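Local coordinates for protein glycerate kinase, putative (Thermotoga maritima, PDB 2B8N) that catalyses the magnesium-dependent transfer of phosphate from ATP to D-glycerate, giving 2-phosphoglycerate in the breakdown of serine, at residues A360-T365 with T418-L423. Numbering follows the deposited sequence.
Sequences AGTDGT and TNVNDL
Thr-362 reaches across to the loop before Asp-422 and shows how a side-chain hydroxyl can take up backbone groups just past the point where two strands part. Its CB lies 3.4 Å from Asn-421 O. OG1, set between the backbone N and the carbonyl carbon (chi1 56°), donates to Asn-421 O at 2.7 Å and accepts from Val-420 N at 2.8 Å. CG2, beside the backbone N, lies 3.4 Å from Asn-421 O and also meets the Val-420 CG2 methyl, with Ile-31 of helix 17-32 against this side chain. Thr-362 N grips Asn-421 O a second time, nearly straight at 166°, carrying the backbone pairing one step further. Asn-419 closes an Asx turn through OD1 onto Asn-421 N, and its amide stacks on the Asp-363 carboxylate, the planes 19° apart. Ala-360 and Leu-423 form an antiparallel hydrogen-bonded pair in the mixed sheet of the MOFRL family region, and the Asp-422 carboxylate forms a salt bridge with Arg-337 and a hydrogen bond with Asn-338. An alanine at Thr-362 would probably leave Val-420 N without its acceptor and Asn-421 O with one donor fewer. Donor and acceptor at once, the buried hydroxyl satisfies backbone polar groups where the ladder stops.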
ATOM      1  N   ALA A 360      -6.489  -5.672  10.733  1.00 24.71           N
ATOM      2  CA  ALA A 360      -5.573  -4.534  10.865  1.00 25.80           C
ATOM      3  C   ALA A 360      -5.117  -3.926   9.555  1.00 27.41           C
ATOM      4  O   ALA A 360      -4.658  -4.625   8.669  1.00 28.81           O
ATOM      5  CB  ALA A 360      -4.353  -4.933  11.685  1.00 24.35           C
ATOM      6  N   GLY A 361      -5.219  -2.606   9.442  1.00 28.55           N
ATOM      7  CA  GLY A 361      -4.554  -1.908   8.368  1.00 27.40           C
ATOM      8  C   GLY A 361      -3.082  -1.839   8.704  1.00 26.32           C
ATOM      9  O   GLY A 361      -2.742  -1.316   9.746  1.00 24.83           O
ATOM     10  N   THR A 362      -2.222  -2.355   7.817  1.00 26.91           N
ATOM     11  CA  THR A 362      -0.764  -2.369   8.017  1.00 26.57           C
ATOM     12  C   THR A 362      -0.117  -0.973   8.097  1.00 26.40           C
ATOM     13  O   THR A 362       1.020  -0.845   8.520  1.00 27.59           O
ATOM     14  CB  THR A 362      -0.034  -3.236   6.921  1.00 26.92           C
ATOM     15  OG1 THR A 362      -0.377  -2.769   5.607  1.00 23.33           O
ATOM     16  CG2 THR A 362      -0.378  -4.756   7.058  1.00 28.51           C
ATOM     17  N   ASP A 363      -0.831   0.046   7.625  1.00 29.48           N
ATOM     18  CA  ASP A 363      -0.631   1.461   7.997  1.00 29.89           C
ATOM     19  C   ASP A 363      -0.421   1.643   9.493  1.00 30.12           C
ATOM     20  O   ASP A 363       0.493   2.337   9.928  1.00 31.33           O
ATOM     21  CB  ASP A 363      -1.935   2.245   7.760  1.00 32.21           C
ATOM     22  CG  ASP A 363      -2.012   2.902   6.449  1.00 34.95           C
ATOM     23  OD1 ASP A 363      -1.015   3.523   6.041  1.00 46.73           O
ATOM     24  OD2 ASP A 363      -3.115   2.843   5.858  1.00 49.93           O
ATOM     25  N   GLY A 364      -1.350   1.068  10.261  1.00 30.21           N
ATOM     26  CA  GLY A 364      -1.632   1.501  11.613  1.00 30.94           C
ATOM     27  C   GLY A 364      -2.795   2.481  11.665  1.00 30.72           C
ATOM     28  O   GLY A 364      -3.145   2.973  12.737  1.00 32.52           O
ATOM     29  N   THR A 365      -3.424   2.711  10.513  1.00 32.04           N
ATOM     30  CA  THR A 365      -4.453   3.732  10.303  1.00 32.93           C
ATOM     31  C   THR A 365      -5.640   3.219   9.490  1.00 33.71           C
ATOM     32  O   THR A 365      -5.583   3.158   8.266  1.00 37.68           O
ATOM     33  CB  THR A 365      -3.858   4.879   9.487  1.00 32.99           C
ATOM     34  OG1 THR A 365      -2.674   5.336  10.138  1.00 34.78           O
ATOM     35  CG2 THR A 365      -4.848   6.047   9.347  1.00 36.69           C
ATOM     36  N   THR A 418       4.756   1.722   7.228  1.00 25.66           N
ATOM     37  CA  THR A 418       4.582   0.942   6.012  1.00 25.97           C
ATOM     38  C   THR A 418       3.097   0.862   5.601  1.00 27.51           C
ATOM     39  O   THR A 418       2.207   1.262   6.345  1.00 30.21           O
ATOM     40  CB  THR A 418       5.236  -0.461   6.146  1.00 25.05           C
ATOM     41  OG1 THR A 418       5.089  -1.180   4.924  1.00 24.82           O
ATOM     42  CG2 THR A 418       4.636  -1.273   7.271  1.00 22.98           C
ATOM     43  N   ASN A 419       2.839   0.391   4.390  1.00 26.79           N
ATOM     44  CA  ASN A 419       1.488   0.104   3.959  1.00 27.15           C
ATOM     45  C   ASN A 419       1.462  -0.983   2.890  1.00 26.34           C
ATOM     46  O   ASN A 419       1.921  -0.772   1.767  1.00 25.09           O
ATOM     47  CB  ASN A 419       0.809   1.368   3.439  1.00 26.79           C
ATOM     48  CG  ASN A 419      -0.656   1.137   3.081  1.00 29.78           C
ATOM     49  OD1 ASN A 419      -1.328   0.241   3.633  1.00 39.67           O
ATOM     50  ND2 ASN A 419      -1.163   1.941   2.161  1.00 27.15           N
ATOM     51  N   VAL A 420       0.954  -2.153   3.260  1.00 25.43           N
ATOM     52  CA  VAL A 420       0.728  -3.216   2.292  1.00 27.08           C
ATOM     53  C   VAL A 420      -0.681  -3.750   2.446  1.00 27.69           C
ATOM     54  O   VAL A 420      -0.907  -4.942   2.334  1.00 28.05           O
ATOM     55  CB  VAL A 420       1.758  -4.369   2.409  1.00 28.58           C
ATOM     56  CG1 VAL A 420       3.161  -3.843   2.241  1.00 28.68           C
ATOM     57  CG2 VAL A 420       1.613  -5.119   3.741  1.00 28.83           C
ATOM     58  N   ASN A 421      -1.622  -2.835   2.675  1.00 29.38           N
ATOM     59  CA  ASN A 421      -3.051  -3.128   2.799  1.00 28.96           C
ATOM     60  C   ASN A 421      -3.397  -3.891   4.103  1.00 28.64           C
ATOM     61  O   ASN A 421      -2.869  -3.553   5.153  1.00 29.18           O
ATOM     62  CB  ASN A 421      -3.580  -3.767   1.502  1.00 28.78           C
ATOM     63  CG  ASN A 421      -3.429  -2.834   0.299  1.00 31.80           C
ATOM     64  OD1 ASN A 421      -2.783  -3.175  -0.714  1.00 25.85           O
ATOM     65  ND2 ASN A 421      -4.029  -1.640   0.413  1.00 15.76           N
ATOM     66  N   ASP A 422      -4.275  -4.895   4.047  1.00 29.50           N
ATOM     67  CA  ASP A 422      -4.941  -5.402   5.257  1.00 29.84           C
ATOM     68  C   ASP A 422      -4.517  -6.839   5.628  1.00 29.20           C
ATOM     69  O   ASP A 422      -4.338  -7.695   4.753  1.00 29.75           O
ATOM     70  CB  ASP A 422      -6.476  -5.294   5.076  1.00 28.70           C
ATOM     71  CG  ASP A 422      -6.945  -3.848   4.805  1.00 34.89           C
ATOM     72  OD1 ASP A 422      -6.189  -2.902   5.130  1.00 39.67           O
ATOM     73  OD2 ASP A 422      -8.072  -3.646   4.290  1.00 33.55           O
ATOM     74  N   LEU A 423      -4.351  -7.081   6.923  1.00 27.34           N
ATOM     75  CA  LEU A 423      -4.179  -8.439   7.456  1.00 28.58           C
ATOM     76  C   LEU A 423      -5.351  -8.766   8.399  1.00 28.63           C
ATOM     77  O   LEU A 423      -5.666  -7.966   9.283  1.00 28.84           O
ATOM     78  CB  LEU A 423      -2.845  -8.562   8.220  1.00 29.38           C
ATOM     79  CG  LEU A 423      -2.589  -9.876   8.971  1.00 27.09           C
ATOM     80  CD1 LEU A 423      -2.617 -11.033   7.999  1.00 30.14           C
ATOM     81  CD2 LEU A 423      -1.294  -9.859   9.734  1.00 28.41           C
TER
HETATM   82  O   HOH W   1      -3.579  -0.333   5.695  1.00 21.61           O